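Local coordinates for malonyl coenzyme A-acyl carrier protein transacylase (Helicobacter pylori, PDB 2H1Y) that probably transfers the malonyl group from malonyl-CoA to holo-acyl carrier protein, yielding malonyl-ACP and free coenzyme A, at residues Lys57-Glu62 and Tyr77-Ile82; Gly106-Val111 and Leu123-Gln128; Glu236-Ala241 and Gln267-Ser272. All coordinates share one frame; numbering follows the deposited sequence.

Contact 1 (Lys57-Glu62 and Tyr77-Ile82); sequences KTLFEE and YLVSYI
No flat group enters the junction where Leu59 meets Leu78 and Val79; the rings of these two segments lie off to its flanks. The Tyr77 ring carries Tyr81 CB on one face, 4.2 Å above its plane and displaced toward the rim, while its hydroxyl is bound to Ser112. The Phe60 ring meets Phe44 and, edge-to-face, Tyr34. What crosses the gap is therefore purely aliphatic. Leu59 sets a single methyl, CD1, against two neighbouring residues of the facing helix: it lies 3.9 Å from Leu78 CD1 and 4.1 Å from Val79 CG2. Its CG stands beside the backbone N, anti to the carbonyl carbon (chi1 -51°), and the branch runs on from there toward the partner helix. The two leucines cross at a slant, whereas Leu59 and Val79 point past one another in opposite senses. Both elements belong to the helical shell of the acyltransferase domain: within these segments Leu59 is the one residue of the short helix 55-60 that touches the long helix 69-90, the nearest CA atoms, those of Leu59 and Val79, being 9.7 Å apart. Phe44 of helix 38-51 touches Leu59 and Leu78 alike, and Phe33 of helix 31-36 reaches Val79.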
ATOM      1  N   LYS A  57       6.777  13.168 -15.881  1.00 59.48           N
ATOM      2  CA  LYS A  57       6.561  14.489 -15.335  1.00 59.78           C
ATOM      3  C   LYS A  57       5.664  14.419 -14.104  1.00 59.41           C
ATOM      4  O   LYS A  57       5.879  15.130 -13.113  1.00 59.12           O
ATOM      5  CB  LYS A  57       6.011  15.417 -16.428  1.00 60.32           C
ATOM      6  CG  LYS A  57       7.132  15.927 -17.399  1.00 62.27           C
ATOM      7  CD  LYS A  57       6.724  15.979 -18.889  1.00 63.90           C
ATOM      8  CE  LYS A  57       5.872  17.200 -19.238  1.00 64.88           C
ATOM      9  NZ  LYS A  57       4.504  17.142 -18.609  1.00 66.36           N
ATOM     10  N   THR A  58       4.690  13.515 -14.149  1.00 58.90           N
ATOM     11  CA  THR A  58       3.802  13.299 -13.016  1.00 58.34           C
ATOM     12  C   THR A  58       4.542  12.804 -11.771  1.00 58.09           C
ATOM     13  O   THR A  58       4.149  13.130 -10.661  1.00 57.82           O
ATOM     14  CB  THR A  58       2.634  12.374 -13.381  1.00 58.30           C
ATOM     15  OG1 THR A  58       2.125  12.774 -14.662  1.00 59.03           O
ATOM     16  CG2 THR A  58       1.512  12.479 -12.348  1.00 57.09           C
ATOM     17  N   LEU A  59       5.627  12.056 -11.948  1.00 58.03           N
ATOM     18  CA  LEU A  59       6.407  11.623 -10.791  1.00 58.21           C
ATOM     19  C   LEU A  59       7.577  12.526 -10.397  1.00 58.94           C
ATOM     20  O   LEU A  59       7.981  12.532  -9.234  1.00 58.55           O
ATOM     21  CB  LEU A  59       6.867  10.160 -10.922  1.00 57.67           C
ATOM     22  CG  LEU A  59       5.867   9.044 -11.268  1.00 56.25           C
ATOM     23  CD1 LEU A  59       6.313   7.745 -10.658  1.00 54.68           C
ATOM     24  CD2 LEU A  59       4.448   9.350 -10.851  1.00 53.74           C
ATOM     25  N   PHE A  60       8.123  13.285 -11.350  1.00 60.56           N
ATOM     26  CA  PHE A  60       9.415  13.975 -11.117  1.00 62.18           C
ATOM     27  C   PHE A  60       9.368  15.459 -10.715  1.00 63.23           C
ATOM     28  O   PHE A  60      10.175  15.909  -9.901  1.00 63.28           O
ATOM     29  CB  PHE A  60      10.371  13.804 -12.305  1.00 61.94           C
ATOM     30  CG  PHE A  60      10.685  12.364 -12.655  1.00 62.32           C
ATOM     31  CD1 PHE A  60      11.197  12.048 -13.918  1.00 60.88           C
ATOM     32  CD2 PHE A  60      10.473  11.327 -11.734  1.00 61.41           C
ATOM     33  CE1 PHE A  60      11.494  10.739 -14.262  1.00 61.22           C
ATOM     34  CE2 PHE A  60      10.765  10.014 -12.073  1.00 61.68           C
ATOM     35  CZ  PHE A  60      11.280   9.716 -13.340  1.00 61.89           C
ATOM     36  N   GLU A  61       8.430  16.200 -11.294  1.00 64.68           N
ATOM     37  CA  GLU A  61       8.312  17.636 -11.066  1.00 66.39           C
ATOM     38  C   GLU A  61       6.945  17.990 -10.465  1.00 66.81           C
ATOM     39  O   GLU A  61       5.943  17.323 -10.757  1.00 66.79           O
ATOM     40  CB  GLU A  61       8.562  18.392 -12.386  1.00 66.44           C
ATOM     41  CG  GLU A  61       7.711  17.921 -13.574  1.00 66.88           C
ATOM     42  CD  GLU A  61       8.353  18.190 -14.941  1.00 68.22           C
ATOM     43  OE1 GLU A  61       9.556  17.853 -15.129  1.00 68.81           O
ATOM     44  OE2 GLU A  61       7.633  18.711 -15.842  1.00 70.31           O
ATOM     45  N   GLU A  62       6.910  19.026  -9.623  1.00 67.52           N
ATOM     46  CA  GLU A  62       5.671  19.476  -8.969  1.00 68.39           C
ATOM     47  C   GLU A  62       4.556  19.615 -10.005  1.00 68.74           C
ATOM     48  O   GLU A  62       4.766  20.264 -11.033  1.00 68.85           O
ATOM     49  CB  GLU A  62       5.894  20.811  -8.251  1.00 68.63           C
ATOM     50  CG  GLU A  62       7.263  20.930  -7.596  1.00 69.76           C
ATOM     51  CD  GLU A  62       7.207  21.482  -6.183  1.00 70.67           C
ATOM     52  OE1 GLU A  62       7.773  22.577  -5.954  1.00 72.27           O
ATOM     53  OE2 GLU A  62       6.609  20.824  -5.301  1.00 70.27           O
ATOM     54  N   TYR A  77       2.361   1.989  -7.392  1.00 40.92           N
ATOM     55  CA  TYR A  77       2.530   0.685  -8.052  1.00 41.14           C
ATOM     56  C   TYR A  77       3.738   0.696  -8.991  1.00 40.79           C
ATOM     57  O   TYR A  77       4.521  -0.262  -9.023  1.00 40.65           O
ATOM     58  CB  TYR A  77       1.275   0.227  -8.800  1.00 41.41           C
ATOM     59  CG  TYR A  77       1.516  -0.991  -9.705  1.00 42.69           C
ATOM     60  CD1 TYR A  77       1.734  -2.274  -9.169  1.00 41.34           C
ATOM     61  CD2 TYR A  77       1.547  -0.848 -11.096  1.00 42.03           C
ATOM     62  CE1 TYR A  77       1.967  -3.371 -10.000  1.00 40.96           C
ATOM     63  CE2 TYR A  77       1.771  -1.929 -11.931  1.00 41.52           C
ATOM     64  CZ  TYR A  77       1.984  -3.183 -11.388  1.00 42.91           C
ATOM     65  OH  TYR A  77       2.186  -4.241 -12.257  1.00 43.26           O
ATOM     66  N   LEU A  78       3.888   1.784  -9.739  1.00 40.40           N
ATOM     67  CA  LEU A  78       4.932   1.869 -10.752  1.00 40.50           C
ATOM     68  C   LEU A  78       6.323   1.663 -10.171  1.00 40.41           C
ATOM     69  O   LEU A  78       7.085   0.811 -10.626  1.00 40.53           O
ATOM     70  CB  LEU A  78       4.863   3.221 -11.425  1.00 40.77           C
ATOM     71  CG  LEU A  78       5.147   3.351 -12.908  1.00 40.66           C
ATOM     72  CD1 LEU A  78       5.393   4.830 -13.157  1.00 37.64           C
ATOM     73  CD2 LEU A  78       6.326   2.457 -13.391  1.00 38.78           C
ATOM     74  N   VAL A  79       6.662   2.444  -9.157  1.00 40.52           N
ATOM     75  CA  VAL A  79       7.969   2.314  -8.537  1.00 40.23           C
ATOM     76  C   VAL A  79       8.133   0.926  -7.857  1.00 40.90           C
ATOM     77  O   VAL A  79       9.176   0.263  -8.022  1.00 41.46           O
ATOM     78  CB  VAL A  79       8.252   3.507  -7.610  1.00 40.38           C
ATOM     79  CG1 VAL A  79       9.618   3.376  -6.923  1.00 38.83           C
ATOM     80  CG2 VAL A  79       8.121   4.842  -8.403  1.00 40.18           C
ATOM     81  N   SER A  80       7.114   0.460  -7.137  1.00 40.62           N
ATOM     82  CA  SER A  80       7.160  -0.909  -6.593  1.00 41.08           C
ATOM     83  C   SER A  80       7.493  -1.949  -7.673  1.00 41.15           C
ATOM     84  O   SER A  80       8.368  -2.797  -7.472  1.00 40.75           O
ATOM     85  CB  SER A  80       5.854  -1.273  -5.910  1.00 40.77           C
ATOM     86  OG  SER A  80       5.701  -0.547  -4.711  1.00 43.22           O
ATOM     87  N   TYR A  81       6.810  -1.847  -8.820  1.00 41.53           N
ATOM     88  CA  TYR A  81       7.000  -2.776  -9.947  1.00 41.50           C
ATOM     89  C   TYR A  81       8.437  -2.744 -10.403  1.00 41.47           C
ATOM     90  O   TYR A  81       9.056  -3.787 -10.544  1.00 41.31           O
ATOM     91  CB  TYR A  81       6.067  -2.441 -11.122  1.00 41.10           C
ATOM     92  CG  TYR A  81       6.077  -3.487 -12.209  1.00 41.69           C
ATOM     93  CD1 TYR A  81       6.965  -3.390 -13.288  1.00 42.11           C
ATOM     94  CD2 TYR A  81       5.204  -4.593 -12.163  1.00 41.96           C
ATOM     95  CE1 TYR A  81       6.998  -4.340 -14.274  1.00 42.22           C
ATOM     96  CE2 TYR A  81       5.221  -5.570 -13.161  1.00 40.52           C
ATOM     97  CZ  TYR A  81       6.126  -5.432 -14.218  1.00 42.86           C
ATOM     98  OH  TYR A  81       6.184  -6.369 -15.235  1.00 43.32           O
ATOM     99  N   ILE A  82       8.960  -1.533 -10.617  1.00 41.92           N
ATOM    100  CA  ILE A  82      10.329  -1.344 -11.105  1.00 42.53           C
ATOM    101  C   ILE A  82      11.356  -1.867 -10.099  1.00 42.73           C
ATOM    102  O   ILE A  82      12.251  -2.640 -10.461  1.00 42.67           O
ATOM    103  CB  ILE A  82      10.629   0.137 -11.504  1.00 42.30           C
ATOM    104  CG1 ILE A  82       9.790   0.524 -12.719  1.00 42.77           C
ATOM    105  CG2 ILE A  82      12.102   0.318 -11.790  1.00 41.94           C
ATOM    106  CD1 ILE A  82       9.791   1.982 -13.046  1.00 43.09           C
TER

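Contact 2 (Gly106-Val111 and Leu123-Gln128); sequences GEVSAV and LKLTHQ
Val108 presents its CG1 methyl to two consecutive residues of the opposite helix, Leu125 and Thr126, and lies obliquely across the side chain of each. Its CG1 is anti to the backbone N (chi1 -178°), which carries this branch across the gap between the helices. There it lies 3.9 Å from Leu125 CD2 and the same 3.9 Å from Thr126 CG2, so that one methyl is shared between two partners. Leu125 offers CD2 to the valine, and its side chain also touches Phe221, Leu224 and Leu225 of helix 218-228.

Thr126 divides its two branches by character. With chi1 at 53°, OG1 sits between the backbone N and the carbonyl carbon and is folded back on its own helix, where it bonds to Ala122 O and also lies 2.9 Å from Leu123 O. This leaves CG2, anti to the carbonyl carbon, as the branch that faces Val108. The helices carrying these residues, 105-116 and 119-137, are consecutive in the chain and form an antiparallel helical hairpin, with the CA atoms of Val108 and Thr126 7.7 Å apart. Gly106 closes the Gly-His-Ser-Leu-Gly sequence that marks the nucleophile elbow in FabD-type acyltransferases, which makes the first of these the helix that follows the elbow. Leu256 of helix 249-259 also packs on Val108.

With the threonine hydroxyl turned back on its own helix, the atoms that meet are methyl groups. The two segments are thus held together by van der Waals contact and the exclusion of water, with no hydrogen bond joining them.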
ATOM      1  N   GLY A 106      -0.886  -1.238  -1.508  1.00 40.91           N
ATOM      2  CA  GLY A 106       0.248  -2.125  -1.664  1.00 41.16           C
ATOM      3  C   GLY A 106      -0.168  -3.560  -1.887  1.00 41.52           C
ATOM      4  O   GLY A 106       0.587  -4.349  -2.474  1.00 41.50           O
ATOM      5  N   GLU A 107      -1.357  -3.923  -1.412  1.00 41.63           N
ATOM      6  CA  GLU A 107      -1.779  -5.316  -1.547  1.00 42.12           C
ATOM      7  C   GLU A 107      -1.943  -5.715  -3.018  1.00 41.95           C
ATOM      8  O   GLU A 107      -1.434  -6.759  -3.446  1.00 41.58           O
ATOM      9  CB  GLU A 107      -3.040  -5.606  -0.746  1.00 42.32           C
ATOM     10  CG  GLU A 107      -3.174  -7.078  -0.436  1.00 42.05           C
ATOM     11  CD  GLU A 107      -4.236  -7.361   0.579  1.00 42.94           C
ATOM     12  OE1 GLU A 107      -4.925  -8.392   0.435  1.00 43.69           O
ATOM     13  OE2 GLU A 107      -4.396  -6.552   1.519  1.00 45.60           O
ATOM     14  N   VAL A 108      -2.621  -4.854  -3.783  1.00 42.01           N
ATOM     15  CA  VAL A 108      -2.728  -4.991  -5.236  1.00 41.50           C
ATOM     16  C   VAL A 108      -1.345  -5.167  -5.854  1.00 41.76           C
ATOM     17  O   VAL A 108      -1.108  -6.153  -6.572  1.00 42.79           O
ATOM     18  CB  VAL A 108      -3.424  -3.790  -5.879  1.00 41.84           C
ATOM     19  CG1 VAL A 108      -3.554  -4.009  -7.393  1.00 43.26           C
ATOM     20  CG2 VAL A 108      -4.796  -3.545  -5.253  1.00 39.48           C
ATOM     21  N   SER A 109      -0.427  -4.244  -5.563  1.00 40.98           N
ATOM     22  CA  SER A 109       0.967  -4.398  -5.990  1.00 40.60           C
ATOM     23  C   SER A 109       1.468  -5.794  -5.760  1.00 40.59           C
ATOM     24  O   SER A 109       2.007  -6.402  -6.681  1.00 41.11           O
ATOM     25  CB  SER A 109       1.905  -3.449  -5.257  1.00 40.09           C
ATOM     26  OG  SER A 109       1.703  -2.121  -5.678  1.00 40.92           O
ATOM     27  N   ALA A 110       1.301  -6.286  -4.530  1.00 40.96           N
ATOM     28  CA  ALA A 110       1.811  -7.598  -4.126  1.00 41.24           C
ATOM     29  C   ALA A 110       1.186  -8.735  -4.967  1.00 42.03           C
ATOM     30  O   ALA A 110       1.913  -9.552  -5.556  1.00 41.72           O
ATOM     31  CB  ALA A 110       1.584  -7.812  -2.667  1.00 40.42           C
ATOM     32  N   VAL A 111      -0.150  -8.748  -5.055  1.00 42.73           N
ATOM     33  CA  VAL A 111      -0.883  -9.633  -5.975  1.00 43.34           C
ATOM     34  C   VAL A 111      -0.335  -9.593  -7.416  1.00 43.70           C
ATOM     35  O   VAL A 111      -0.076 -10.634  -8.015  1.00 43.72           O
ATOM     36  CB  VAL A 111      -2.400  -9.292  -5.981  1.00 43.79           C
ATOM     37  CG1 VAL A 111      -3.124  -9.976  -7.158  1.00 43.65           C
ATOM     38  CG2 VAL A 111      -3.042  -9.671  -4.651  1.00 43.35           C
ATOM     39  N   LEU A 123      -1.708  -1.126 -13.621  1.00 53.52           N
ATOM     40  CA  LEU A 123      -1.780   0.331 -13.684  1.00 53.96           C
ATOM     41  C   LEU A 123      -3.221   0.774 -13.886  1.00 54.55           C
ATOM     42  O   LEU A 123      -3.695   1.706 -13.211  1.00 54.72           O
ATOM     43  CB  LEU A 123      -0.908   0.887 -14.819  1.00 53.75           C
ATOM     44  CG  LEU A 123       0.616   0.743 -14.717  1.00 54.37           C
ATOM     45  CD1 LEU A 123       1.266   0.854 -16.083  1.00 54.66           C
ATOM     46  CD2 LEU A 123       1.231   1.762 -13.753  1.00 53.80           C
ATOM     47  N   LYS A 124      -3.913   0.101 -14.810  1.00 54.91           N
ATOM     48  CA  LYS A 124      -5.289   0.455 -15.150  1.00 55.64           C
ATOM     49  C   LYS A 124      -6.228   0.151 -13.992  1.00 54.89           C
ATOM     50  O   LYS A 124      -7.093   0.972 -13.645  1.00 54.74           O
ATOM     51  CB  LYS A 124      -5.743  -0.233 -16.437  1.00 55.78           C
ATOM     52  CG  LYS A 124      -5.397   0.548 -17.716  1.00 57.43           C
ATOM     53  CD  LYS A 124      -5.832  -0.225 -18.980  1.00 57.52           C
ATOM     54  CE  LYS A 124      -6.178   0.726 -20.152  1.00 61.60           C
ATOM     55  NZ  LYS A 124      -6.571  -0.018 -21.418  1.00 60.74           N
ATOM     56  N   LEU A 125      -6.039  -1.007 -13.368  1.00 54.20           N
ATOM     57  CA  LEU A 125      -6.812  -1.321 -12.172  1.00 53.65           C
ATOM     58  C   LEU A 125      -6.548  -0.313 -11.032  1.00 53.49           C
ATOM     59  O   LEU A 125      -7.502   0.188 -10.424  1.00 53.14           O
ATOM     60  CB  LEU A 125      -6.561  -2.754 -11.708  1.00 53.71           C
ATOM     61  CG  LEU A 125      -7.319  -3.179 -10.440  1.00 53.78           C
ATOM     62  CD1 LEU A 125      -8.762  -3.520 -10.744  1.00 54.15           C
ATOM     63  CD2 LEU A 125      -6.639  -4.356  -9.792  1.00 54.77           C
ATOM     64  N   THR A 126      -5.270  -0.010 -10.760  1.00 52.80           N
ATOM     65  CA  THR A 126      -4.926   0.916  -9.673  1.00 52.52           C
ATOM     66  C   THR A 126      -5.473   2.328  -9.918  1.00 52.37           C
ATOM     67  O   THR A 126      -6.053   2.932  -9.015  1.00 52.23           O
ATOM     68  CB  THR A 126      -3.396   0.950  -9.346  1.00 52.51           C
ATOM     69  OG1 THR A 126      -2.643   1.201 -10.537  1.00 53.12           O
ATOM     70  CG2 THR A 126      -2.937  -0.374  -8.712  1.00 51.29           C
ATOM     71  N   HIS A 127      -5.312   2.841 -11.140  1.00 52.43           N
ATOM     72  CA  HIS A 127      -5.885   4.129 -11.510  1.00 52.31           C
ATOM     73  C   HIS A 127      -7.387   4.128 -11.240  1.00 52.35           C
ATOM     74  O   HIS A 127      -7.946   5.106 -10.737  1.00 52.73           O
ATOM     75  CB  HIS A 127      -5.590   4.429 -12.974  1.00 52.74           C
ATOM     76  CG  HIS A 127      -6.330   5.614 -13.521  1.00 53.92           C
ATOM     77  ND1 HIS A 127      -7.613   5.530 -14.017  1.00 54.90           N
ATOM     78  CD2 HIS A 127      -5.959   6.907 -13.670  1.00 55.57           C
ATOM     79  CE1 HIS A 127      -8.007   6.720 -14.435  1.00 55.16           C
ATOM     80  NE2 HIS A 127      -7.022   7.576 -14.235  1.00 55.28           N
ATOM     81  N   GLN A 128      -8.034   3.006 -11.535  1.00 52.10           N
ATOM     82  CA  GLN A 128      -9.472   2.879 -11.353  1.00 51.61           C
ATOM     83  C   GLN A 128      -9.846   2.861  -9.865  1.00 51.38           C
ATOM     84  O   GLN A 128     -10.781   3.559  -9.440  1.00 51.84           O
ATOM     85  CB  GLN A 128      -9.970   1.641 -12.117  1.00 51.99           C
ATOM     86  CG  GLN A 128     -11.400   1.690 -12.724  1.00 52.00           C
ATOM     87  CD  GLN A 128     -11.816   2.999 -13.399  1.00 51.17           C
ATOM     88  OE1 GLN A 128     -12.903   3.505 -13.134  1.00 52.32           O
ATOM     89  NE2 GLN A 128     -10.978   3.532 -14.280  1.00 50.51           N
TER

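Contact 3 (Glu236-Ala241 and Gln267-Ser272); sequences EIISNA and QDCVKS
Cys269 carries the tight part of this contact, its sulfur set against the chain as it leaves strand 236-238. SG lies 3.3 Å from Ser239 O, a close polar approach, and 3.9 Å from the CG2 methyl of Ile238. With SG beside its own backbone N and anti to the carbonyl carbon (chi1 -74°), the thiol leans toward the strand's end; Ile238 meets it with the branch that is anti to the backbone N. Ser239 is buried although its CB points away from the helix, and its OG accepts the backbone N-H of Thr242 and, weakly, that of Ala241. Beyond the serine, Asn240 touches the same sulfur through its backbone, with CA 4.1 Å from SG. One small side chain thus serves three successive buried positions.

Contact thins on both sides of Cys269 along the helix. Ser272 is exposed, and its side chain comes no nearer than 6.5 Å to residues 236-241; its hydroxyl bonds instead to Asn243. Asp268, partly exposed, is turned to a salt bridge with Arg265.

Strand 236-238 runs parallel to 99-102 and antiparallel to 245-246 in the mixed central sheet, and helix 266-271 packs on the end of that strand and the loop that follows it, a layering typical of the alpha/beta core of the malonyl transacylase fold.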
ATOM      1  N   GLU A 236       2.632 -16.366  -1.884  1.00 47.77           N
ATOM      2  CA  GLU A 236       1.383 -16.033  -1.213  1.00 47.39           C
ATOM      3  C   GLU A 236       1.362 -14.588  -0.750  1.00 47.10           C
ATOM      4  O   GLU A 236       2.396 -13.994  -0.513  1.00 47.06           O
ATOM      5  CB  GLU A 236       1.173 -16.971  -0.020  1.00 47.67           C
ATOM      6  CG  GLU A 236       2.094 -16.761   1.199  1.00 47.33           C
ATOM      7  CD  GLU A 236       1.896 -17.829   2.271  1.00 48.30           C
ATOM      8  OE1 GLU A 236       2.324 -17.610   3.419  1.00 49.97           O
ATOM      9  OE2 GLU A 236       1.309 -18.901   1.976  1.00 51.09           O
ATOM     10  N   ILE A 237       0.178 -14.012  -0.606  1.00 47.36           N
ATOM     11  CA  ILE A 237       0.093 -12.665  -0.061  1.00 47.30           C
ATOM     12  C   ILE A 237      -0.796 -12.666   1.181  1.00 47.40           C
ATOM     13  O   ILE A 237      -1.692 -13.501   1.302  1.00 47.32           O
ATOM     14  CB  ILE A 237      -0.319 -11.584  -1.131  1.00 47.35           C
ATOM     15  CG1 ILE A 237      -1.725 -11.089  -0.906  1.00 47.90           C
ATOM     16  CG2 ILE A 237      -0.176 -12.086  -2.574  1.00 46.62           C
ATOM     17  CD1 ILE A 237      -1.791  -9.852  -0.116  1.00 50.27           C
ATOM     18  N   ILE A 238      -0.525 -11.743   2.103  1.00 47.33           N
ATOM     19  CA  ILE A 238      -1.267 -11.633   3.348  1.00 47.67           C
ATOM     20  C   ILE A 238      -2.335 -10.543   3.242  1.00 47.89           C
ATOM     21  O   ILE A 238      -2.040  -9.396   2.898  1.00 48.23           O
ATOM     22  CB  ILE A 238      -0.326 -11.351   4.543  1.00 47.55           C
ATOM     23  CG1 ILE A 238       0.969 -12.161   4.428  1.00 48.74           C
ATOM     24  CG2 ILE A 238      -1.017 -11.633   5.858  1.00 47.56           C
ATOM     25  CD1 ILE A 238       0.816 -13.677   4.563  1.00 49.74           C
ATOM     26  N   SER A 239      -3.582 -10.905   3.526  1.00 48.05           N
ATOM     27  CA  SER A 239      -4.694  -9.980   3.381  1.00 47.85           C
ATOM     28  C   SER A 239      -4.726  -8.927   4.503  1.00 47.78           C
ATOM     29  O   SER A 239      -4.768  -9.276   5.682  1.00 47.69           O
ATOM     30  CB  SER A 239      -6.007 -10.771   3.339  1.00 48.05           C
ATOM     31  OG  SER A 239      -7.132  -9.960   3.678  1.00 48.73           O
ATOM     32  N   ASN A 240      -4.724  -7.647   4.142  1.00 47.29           N
ATOM     33  CA  ASN A 240      -4.996  -6.601   5.129  1.00 47.27           C
ATOM     34  C   ASN A 240      -6.358  -6.805   5.781  1.00 47.50           C
ATOM     35  O   ASN A 240      -6.568  -6.395   6.928  1.00 47.44           O
ATOM     36  CB  ASN A 240      -4.971  -5.200   4.511  1.00 47.35           C
ATOM     37  CG  ASN A 240      -3.576  -4.760   4.043  1.00 46.35           C
ATOM     38  OD1 ASN A 240      -2.552  -5.345   4.392  1.00 45.52           O
ATOM     39  ND2 ASN A 240      -3.551  -3.700   3.260  1.00 44.62           N
ATOM     40  N   ALA A 241      -7.279  -7.443   5.059  1.00 47.44           N
ATOM     41  CA  ALA A 241      -8.650  -7.591   5.556  1.00 47.86           C
ATOM     42  C   ALA A 241      -8.830  -8.689   6.636  1.00 48.21           C
ATOM     43  O   ALA A 241      -9.469  -8.440   7.670  1.00 47.84           O
ATOM     44  CB  ALA A 241      -9.618  -7.771   4.406  1.00 47.19           C
ATOM     45  N   GLN A 267      -0.598  -4.108  11.461  1.00 42.91           N
ATOM     46  CA  GLN A 267      -0.057  -4.672  12.708  1.00 43.94           C
ATOM     47  C   GLN A 267      -0.215  -6.200  12.860  1.00 43.91           C
ATOM     48  O   GLN A 267       0.776  -6.921  13.014  1.00 43.88           O
ATOM     49  CB  GLN A 267      -0.694  -3.982  13.909  1.00 43.98           C
ATOM     50  CG  GLN A 267      -0.398  -4.674  15.210  1.00 45.47           C
ATOM     51  CD  GLN A 267      -0.520  -3.743  16.382  1.00 47.25           C
ATOM     52  OE1 GLN A 267      -1.585  -3.176  16.644  1.00 47.62           O
ATOM     53  NE2 GLN A 267       0.570  -3.575  17.100  1.00 48.49           N
ATOM     54  N   ASP A 268      -1.454  -6.683  12.821  1.00 44.03           N
ATOM     55  CA  ASP A 268      -1.721  -8.122  12.953  1.00 44.53           C
ATOM     56  C   ASP A 268      -0.990  -8.921  11.880  1.00 44.63           C
ATOM     57  O   ASP A 268      -0.445  -9.995  12.159  1.00 44.23           O
ATOM     58  CB  ASP A 268      -3.224  -8.425  12.920  1.00 44.25           C
ATOM     59  CG  ASP A 268      -3.967  -7.763  14.054  1.00 45.39           C
ATOM     60  OD1 ASP A 268      -3.371  -7.658  15.141  1.00 45.87           O
ATOM     61  OD2 ASP A 268      -5.132  -7.328  13.866  1.00 47.67           O
ATOM     62  N   CYS A 269      -0.945  -8.358  10.672  1.00 45.09           N
ATOM     63  CA  CYS A 269      -0.304  -9.008   9.535  1.00 45.63           C
ATOM     64  C   CYS A 269       1.180  -9.228   9.751  1.00 46.12           C
ATOM     65  O   CYS A 269       1.681 -10.320   9.479  1.00 45.90           O
ATOM     66  CB  CYS A 269      -0.541  -8.214   8.259  1.00 45.53           C
ATOM     67  SG  CYS A 269      -2.203  -8.378   7.629  1.00 46.27           S
ATOM     68  N   VAL A 270       1.866  -8.200  10.251  1.00 46.51           N
ATOM     69  CA  VAL A 270       3.280  -8.319  10.537  1.00 47.84           C
ATOM     70  C   VAL A 270       3.511  -9.334  11.676  1.00 48.47           C
ATOM     71  O   VAL A 270       4.312 -10.263  11.541  1.00 48.91           O
ATOM     72  CB  VAL A 270       3.957  -6.930  10.790  1.00 48.00           C
ATOM     73  CG1 VAL A 270       5.412  -7.093  11.153  1.00 48.62           C
ATOM     74  CG2 VAL A 270       3.862  -6.062   9.556  1.00 47.15           C
ATOM     75  N   LYS A 271       2.767  -9.192  12.764  1.00 49.16           N
ATOM     76  CA  LYS A 271       2.946 -10.055  13.938  1.00 49.50           C
ATOM     77  C   LYS A 271       2.724 -11.549  13.647  1.00 49.52           C
ATOM     78  O   LYS A 271       3.584 -12.375  13.936  1.00 49.87           O
ATOM     79  CB  LYS A 271       2.063  -9.577  15.093  1.00 49.93           C
ATOM     80  CG  LYS A 271       2.437  -8.186  15.630  1.00 50.59           C
ATOM     81  CD  LYS A 271       1.887  -7.946  17.038  1.00 52.33           C
ATOM     82  CE  LYS A 271       2.471  -6.653  17.649  1.00 53.51           C
ATOM     83  NZ  LYS A 271       1.593  -6.032  18.716  1.00 55.03           N
ATOM     84  N   SER A 272       1.599 -11.895  13.039  1.00 49.29           N
ATOM     85  CA  SER A 272       1.326 -13.292  12.678  1.00 49.35           C
ATOM     86  C   SER A 272       2.372 -13.897  11.727  1.00 49.64           C
ATOM     87  O   SER A 272       2.334 -15.086  11.437  1.00 49.59           O
ATOM     88  CB  SER A 272      -0.076 -13.431  12.063  1.00 49.06           C
ATOM     89  OG  SER A 272      -1.078 -12.831  12.884  1.00 48.72           O
TER

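All three contacts are buried, and no helix or strand is common to two of them. Contacts 1 and 2 are helix-on-helix and wholly aliphatic, and they adjoin: Tyr77 of helix 69-90 touches both helices of contact 2, its CD1 being 3.5 Å from Ser109 OG. Contact 2 is closest to the centre of the chain, while contacts 1 and 3 lie on opposite sides of it, their own centres about 26 Å apart. Contact 3 alone sets a helix on the end of a strand and the following loop, bringing a carbonyl oxygen against sulfur. Glu107 of contact 2 joins helix 105-116 to that loop, with OE2 2.9 Å from Asn240 N in a probable hydrogen bond.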